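Local structure of hydrazine synthase subunit alpha (Candidatus Kuenenia stuttgartiensis, 5C2V) at residues 173-177 with 468-472. The protein forms, with the beta and gamma subunits, the hydrazine synthase complex, in which it condenses hydroxylamine with ammonia to give hydrazine, using c-type heme. Residues are numbered along the deposited sequence.
Sequences EGVMD and YQCVE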
ATOM      1  N   GLU D 173      33.556  -7.332  -7.876  1.00 60.82           N
ATOM      2  CA  GLU D 173      33.148  -7.337  -9.276  1.00 73.85           C
ATOM      3  C   GLU D 173      32.695  -8.728  -9.707  1.00 76.66           C
ATOM      4  O   GLU D 173      33.082  -9.730  -9.107  1.00 64.98           O
ATOM      5  CB  GLU D 173      34.288  -6.843 -10.168  1.00 72.11           C
ATOM      6  CG  GLU D 173      34.230  -5.351 -10.462  1.00 90.39           C
ATOM      7  CD  GLU D 173      35.576  -4.779 -10.860  1.00104.79           C
ATOM      8  OE1 GLU D 173      36.510  -5.571 -11.110  1.00100.35           O
ATOM      9  OE2 GLU D 173      35.699  -3.538 -10.927  1.00 97.66           O
ATOM     10  N   GLY D 174      31.869  -8.781 -10.747  1.00 79.20           N
ATOM     11  CA  GLY D 174      31.276 -10.031 -11.183  1.00 67.88           C
ATOM     12  C   GLY D 174      30.214 -10.472 -10.196  1.00 63.65           C
ATOM     13  O   GLY D 174      29.985 -11.665  -9.997  1.00 52.57           O
ATOM     14  N   VAL D 175      29.561  -9.494  -9.576  1.00 73.01           N
ATOM     15  CA  VAL D 175      28.586  -9.759  -8.528  1.00 56.15           C
ATOM     16  C   VAL D 175      27.250  -9.076  -8.835  1.00 73.64           C
ATOM     17  O   VAL D 175      27.213  -7.991  -9.418  1.00 80.17           O
ATOM     18  CB  VAL D 175      29.121  -9.296  -7.148  1.00 71.63           C
ATOM     19  CG1 VAL D 175      29.305  -7.787  -7.115  1.00 68.87           C
ATOM     20  CG2 VAL D 175      28.205  -9.749  -6.028  1.00 68.76           C
ATOM     21  N   MET D 176      26.156  -9.731  -8.460  1.00 61.93           N
ATOM     22  CA  MET D 176      24.820  -9.186  -8.671  1.00 67.61           C
ATOM     23  C   MET D 176      24.073  -9.031  -7.351  1.00 57.63           C
ATOM     24  O   MET D 176      24.139  -9.907  -6.490  1.00 63.86           O
ATOM     25  CB  MET D 176      24.014 -10.082  -9.617  1.00 67.10           C
ATOM     26  CG  MET D 176      24.077  -9.682 -11.082  1.00 65.98           C
ATOM     27  SD  MET D 176      23.243 -10.876 -12.147  1.00 62.47           S
ATOM     28  CE  MET D 176      23.281 -10.022 -13.721  1.00 74.04           C
ATOM     29  N   ASP D 177      23.359  -7.920  -7.193  1.00 50.60           N
ATOM     30  CA  ASP D 177      22.509  -7.745  -6.022  1.00 52.92           C
ATOM     31  C   ASP D 177      21.172  -8.445  -6.239  1.00 55.09           C
ATOM     32  O   ASP D 177      21.009  -9.211  -7.189  1.00 64.97           O
ATOM     33  CB  ASP D 177      22.307  -6.257  -5.685  1.00 62.42           C
ATOM     34  CG  ASP D 177      21.534  -5.489  -6.754  1.00 51.28           C
ATOM     35  OD1 ASP D 177      21.059  -6.091  -7.739  1.00 54.23           O
ATOM     36  OD2 ASP D 177      21.393  -4.258  -6.594  1.00 53.69           O
ATOM     37  N   TYR D 468      22.520 -17.051  -0.750  1.00 59.02           N
ATOM     38  CA  TYR D 468      23.631 -17.192  -1.683  1.00 34.52           C
ATOM     39  C   TYR D 468      23.647 -16.023  -2.656  1.00 42.35           C
ATOM     40  O   TYR D 468      22.630 -15.708  -3.276  1.00 61.31           O
ATOM     41  CB  TYR D 468      23.542 -18.509  -2.454  1.00 28.80           C
ATOM     42  CG  TYR D 468      23.546 -19.748  -1.588  1.00 47.27           C
ATOM     43  CD1 TYR D 468      24.149 -19.746  -0.335  1.00 41.34           C
ATOM     44  CD2 TYR D 468      22.950 -20.922  -2.026  1.00 50.54           C
ATOM     45  CE1 TYR D 468      24.152 -20.880   0.455  1.00 49.92           C
ATOM     46  CE2 TYR D 468      22.949 -22.059  -1.244  1.00 52.22           C
ATOM     47  CZ  TYR D 468      23.550 -22.034  -0.004  1.00 50.30           C
ATOM     48  OH  TYR D 468      23.550 -23.167   0.776  1.00 53.17           O
ATOM     49  N   GLN D 469      24.801 -15.379  -2.783  1.00 51.84           N
ATOM     50  CA  GLN D 469      24.955 -14.285  -3.728  1.00 59.19           C
ATOM     51  C   GLN D 469      24.789 -14.813  -5.146  1.00 56.46           C
ATOM     52  O   GLN D 469      25.164 -15.947  -5.439  1.00 46.59           O
ATOM     53  CB  GLN D 469      26.319 -13.613  -3.562  1.00 51.61           C
ATOM     54  CG  GLN D 469      26.498 -12.348  -4.384  1.00 54.32           C
ATOM     55  CD  GLN D 469      25.610 -11.209  -3.917  1.00 64.19           C
ATOM     56  OE1 GLN D 469      25.990 -10.431  -3.041  1.00 75.48           O
ATOM     57  NE2 GLN D 469      24.425 -11.100  -4.506  1.00 81.43           N
ATOM     58  N   CYS D 470      24.228 -13.992  -6.027  1.00 73.06           N
ATOM     59  CA  CYS D 470      23.998 -14.424  -7.396  1.00 69.39           C
ATOM     60  C   CYS D 470      25.190 -14.059  -8.264  1.00 59.35           C
ATOM     61  O   CYS D 470      25.432 -12.885  -8.551  1.00 49.97           O
ATOM     62  CB  CYS D 470      22.718 -13.794  -7.951  1.00 79.66           C
ATOM     63  SG  CYS D 470      22.327 -14.262  -9.652  1.00 63.10           S
ATOM     64  N   VAL D 471      25.928 -15.079  -8.687  1.00 51.54           N
ATOM     65  CA  VAL D 471      27.098 -14.881  -9.530  1.00 58.43           C
ATOM     66  C   VAL D 471      26.978 -15.716 -10.802  1.00 55.16           C
ATOM     67  O   VAL D 471      26.959 -16.948 -10.767  1.00 54.30           O
ATOM     68  CB  VAL D 471      28.410 -15.218  -8.775  1.00 56.66           C
ATOM     69  CG1 VAL D 471      28.696 -14.160  -7.721  1.00 43.90           C
ATOM     70  CG2 VAL D 471      28.337 -16.596  -8.125  1.00 54.03           C
ATOM     71  N   GLU D 472      26.874 -15.027 -11.932  1.00 61.65           N
ATOM     72  CA  GLU D 472      26.684 -15.690 -13.213  1.00 67.25           C
ATOM     73  C   GLU D 472      27.632 -15.107 -14.253  1.00 72.95           C
ATOM     74  O   GLU D 472      27.248 -14.227 -15.025  1.00 60.53           O
ATOM     75  CB  GLU D 472      25.232 -15.554 -13.679  1.00 46.52           C
ATOM     76  CG  GLU D 472      24.200 -16.078 -12.685  1.00 34.56           C
ATOM     77  CD  GLU D 472      24.145 -17.594 -12.634  1.00 55.38           C
ATOM     78  OE1 GLU D 472      24.709 -18.245 -13.538  1.00 59.16           O
ATOM     79  OE2 GLU D 472      23.536 -18.134 -11.685  1.00 46.12           O
TER
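Start with M176, the residue with the most surface buried here. Its backbone N gives a weak hydrogen bond to C470 O, 3.2 Å away with an N-H...O angle of 134°. C470, itself buried, is used twice, since its CB also sits 4.3 Å from M176 CB, an apolar touch beside that bond. The methionine side chain keeps beside C470 as far as its sulfur, with M176 SD 4.3 Å from C470 SG, before its end leads away to pack on F478, which also receives E472. Neither segment is regular strand: the two backbones, both extended at this point, bring the CA atoms of V175 and V471 to 5.4 Å and those of M176 and C470 to 5.5 Å, and one weak bond between them does not make a sheet. In the fold, the contact joins the N-terminal part of the chain, which includes the six-bladed beta-propeller, to the middle domain, which carries the pentacoordinated heme. Segment 173-177 belongs to the loop between strands 154-171 and 186-191; segment 468-472 follows strand 461-467. Q469 lies on the side of V175. Its aliphatic CG is 3.5 Å from V175 CG2, and its side chain also touches A184 and L225. The amide end should be read with caution, because Q469 NE2 is modelled 2.3 Å from M176 O, too close and at a poor angle to count as a hydrogen bond. Further along, V471 CG1 approaches G174 O at 3.6 Å. D177 points its CB away from 468-472, and its OD1 accepts a hydrogen bond from N181 N.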